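Local coordinates for protein transglutaminase elicitor (Phytophthora sojae, PDB 3TW5) that probably catalyses protein cross-linking as a transglutaminase, joining glutamine side chains to amines, and acts as an elicitor of plant innate immunity, at residues Gln6-Tyr14 with Ala168-Gly176. The protein carries 1 engineered substitution. Numbering follows the deposited sequence.
Sequences QDIAKLEAY and ARVQTVFTG
V173 meets the helix with both of its methyls. V173 CG2 lies over one face of the Y14 ring, a CH-pi contact 4.2 Å from the ring centroid and 26° off the normal. V173 CG2 sits toward the CB end of the ring, 3.8 Å from Y14 CG. The other end of that ring is tied down by a hydrogen bond from Y14 OH to the backbone O of K337. V173 CG1, anti to its own backbone N (chi1 -176°), packs against K10 CB. V173 CG1 also lies 4.4 Å from L11 CD2. L335 of the neighbouring strand 333-336 also touches V173 and L11. The CB of F174 points away from the helix, and its ring meets F332 and W334. F174 O accepts a hydrogen bond from K10 NZ at 3.2 Å, almost in line with the C=O bond. The K10 chain, extended beyond CG, carries NZ to this oxygen. T175 CB lies 3.5 Å from D7 OD1, while T175 OG1 is hydrogen-bonded to L333 O and Y204 OH. G176 N gives D7 OD2 a weak hydrogen bond of 3.5 Å. Helix segment 6-14 runs nearly antiparallel to strand 172-175, at 160°; that strand pairs with strand 333-336 in the large antiparallel sheet. The chemistry is divided: an apolar patch at V173, and a polar end where K10 bonds F174 O and D7 weakly accepts G176 N, with a long salt bridge between D7 and K10.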
# COMPACT_ATOMS: atom_id res chain seq x y z
N GLN A 6 10.53 3.32 -20.20
CA GLN A 6 11.46 3.21 -19.07
C GLN A 6 10.89 2.34 -17.94
O GLN A 6 11.58 1.46 -17.43
CB GLN A 6 11.83 4.60 -18.55
CG GLN A 6 12.93 4.61 -17.49
CD GLN A 6 14.33 4.70 -18.07
OE1 GLN A 6 14.65 4.07 -19.09
NE2 GLN A 6 15.19 5.48 -17.42
N ASP A 7 9.64 2.61 -17.56
CA ASP A 7 8.97 1.88 -16.49
C ASP A 7 8.56 0.47 -16.92
O ASP A 7 8.54 -0.45 -16.11
CB ASP A 7 7.75 2.66 -15.98
CG ASP A 7 8.13 3.83 -15.10
OD1 ASP A 7 9.04 3.68 -14.25
OD2 ASP A 7 7.52 4.91 -15.24
N ILE A 8 8.22 0.31 -18.20
CA ILE A 8 7.88 -1.00 -18.77
C ILE A 8 9.11 -1.92 -18.75
O ILE A 8 8.99 -3.11 -18.45
CB ILE A 8 7.28 -0.87 -20.20
CG1 ILE A 8 5.91 -0.20 -20.13
CG2 ILE A 8 7.13 -2.24 -20.86
CD1 ILE A 8 5.32 0.15 -21.47
N ALA A 9 10.27 -1.35 -19.05
CA ALA A 9 11.54 -2.07 -19.01
C ALA A 9 11.80 -2.68 -17.63
O ALA A 9 12.17 -3.85 -17.53
CB ALA A 9 12.69 -1.16 -19.41
N LYS A 10 11.61 -1.87 -16.58
CA LYS A 10 11.78 -2.32 -15.20
C LYS A 10 10.91 -3.53 -14.89
O LYS A 10 11.35 -4.47 -14.24
CB LYS A 10 11.45 -1.20 -14.21
CG LYS A 10 12.31 0.05 -14.31
CD LYS A 10 12.04 0.98 -13.14
CE LYS A 10 12.37 2.43 -13.47
NZ LYS A 10 12.43 3.29 -12.26
N LEU A 11 9.67 -3.49 -15.37
CA LEU A 11 8.72 -4.59 -15.18
C LEU A 11 9.13 -5.84 -15.96
O LEU A 11 9.12 -6.95 -15.42
CB LEU A 11 7.30 -4.16 -15.58
CG LEU A 11 6.56 -3.13 -14.71
CD1 LEU A 11 5.26 -2.73 -15.38
CD2 LEU A 11 6.30 -3.67 -13.32
N GLU A 12 9.51 -5.64 -17.23
CA GLU A 12 9.89 -6.74 -18.11
C GLU A 12 11.15 -7.45 -17.61
O GLU A 12 11.29 -8.66 -17.78
CB GLU A 12 10.08 -6.25 -19.55
CG GLU A 12 8.76 -5.95 -20.27
CD GLU A 12 8.93 -5.45 -21.70
OE1 GLU A 12 7.95 -5.51 -22.47
OE2 GLU A 12 10.04 -5.00 -22.06
N ALA A 13 12.05 -6.69 -16.99
CA ALA A 13 13.25 -7.24 -16.37
C ALA A 13 12.90 -8.10 -15.16
O ALA A 13 13.40 -9.22 -15.03
CB ALA A 13 14.20 -6.12 -15.97
N TYR A 14 12.04 -7.58 -14.28
CA TYR A 14 11.63 -8.30 -13.08
C TYR A 14 10.83 -9.57 -13.38
O TYR A 14 11.05 -10.60 -12.75
CB TYR A 14 10.84 -7.39 -12.12
CG TYR A 14 10.28 -8.12 -10.92
CD1 TYR A 14 8.90 -8.25 -10.74
CD2 TYR A 14 11.12 -8.69 -9.96
CE1 TYR A 14 8.38 -8.92 -9.64
CE2 TYR A 14 10.61 -9.37 -8.87
CZ TYR A 14 9.24 -9.48 -8.71
OH TYR A 14 8.74 -10.16 -7.62
N ALA A 168 13.68 -3.44 7.84
CA ALA A 168 14.50 -4.21 6.91
C ALA A 168 14.50 -3.59 5.52
O ALA A 168 13.59 -2.85 5.15
CB ALA A 168 14.00 -5.65 6.85
N ARG A 169 15.55 -3.89 4.76
CA ARG A 169 15.62 -3.53 3.36
C ARG A 169 14.72 -4.47 2.58
O ARG A 169 14.97 -5.68 2.52
CB ARG A 169 17.06 -3.61 2.84
N VAL A 170 13.64 -3.92 2.01
CA VAL A 170 12.77 -4.68 1.12
C VAL A 170 13.00 -4.17 -0.29
O VAL A 170 12.79 -2.99 -0.58
CB VAL A 170 11.27 -4.56 1.50
CG1 VAL A 170 10.42 -5.48 0.65
CG2 VAL A 170 11.06 -4.87 2.98
N GLN A 171 13.44 -5.07 -1.17
CA GLN A 171 13.76 -4.73 -2.55
C GLN A 171 12.49 -4.47 -3.35
O GLN A 171 11.57 -5.29 -3.33
CB GLN A 171 14.58 -5.84 -3.20
CG GLN A 171 15.85 -6.18 -2.45
CD GLN A 171 16.98 -6.57 -3.38
OE1 GLN A 171 17.98 -5.86 -3.48
NE2 GLN A 171 16.81 -7.68 -4.09
N THR A 172 12.44 -3.33 -4.04
CA THR A 172 11.24 -2.91 -4.75
C THR A 172 11.48 -2.68 -6.23
O THR A 172 12.59 -2.35 -6.65
CB THR A 172 10.64 -1.61 -4.15
OG1 THR A 172 11.48 -0.50 -4.48
CG2 THR A 172 10.47 -1.71 -2.64
N VAL A 173 10.42 -2.84 -7.02
CA VAL A 173 10.37 -2.37 -8.40
C VAL A 173 9.49 -1.13 -8.40
O VAL A 173 8.27 -1.23 -8.45
CB VAL A 173 9.80 -3.43 -9.37
CG1 VAL A 173 9.87 -2.94 -10.81
CG2 VAL A 173 10.53 -4.76 -9.23
N PHE A 174 10.12 0.04 -8.34
CA PHE A 174 9.40 1.31 -8.22
C PHE A 174 9.17 1.96 -9.58
O PHE A 174 10.10 2.12 -10.37
CB PHE A 174 10.15 2.27 -7.30
CG PHE A 174 9.31 3.40 -6.78
CD1 PHE A 174 9.24 4.60 -7.47
CD2 PHE A 174 8.59 3.26 -5.59
CE1 PHE A 174 8.45 5.66 -7.00
CE2 PHE A 174 7.81 4.31 -5.11
CZ PHE A 174 7.74 5.51 -5.81
N THR A 175 7.92 2.34 -9.85
CA THR A 175 7.55 2.94 -11.13
C THR A 175 6.64 4.15 -10.96
O THR A 175 5.81 4.20 -10.05
CB THR A 175 6.87 1.92 -12.07
OG1 THR A 175 5.66 1.45 -11.48
CG2 THR A 175 7.79 0.73 -12.36
N GLY A 176 6.79 5.13 -11.85
CA GLY A 176 5.98 6.35 -11.82
C GLY A 176 6.82 7.62 -11.88
O GLY A 176 7.07 8.26 -10.86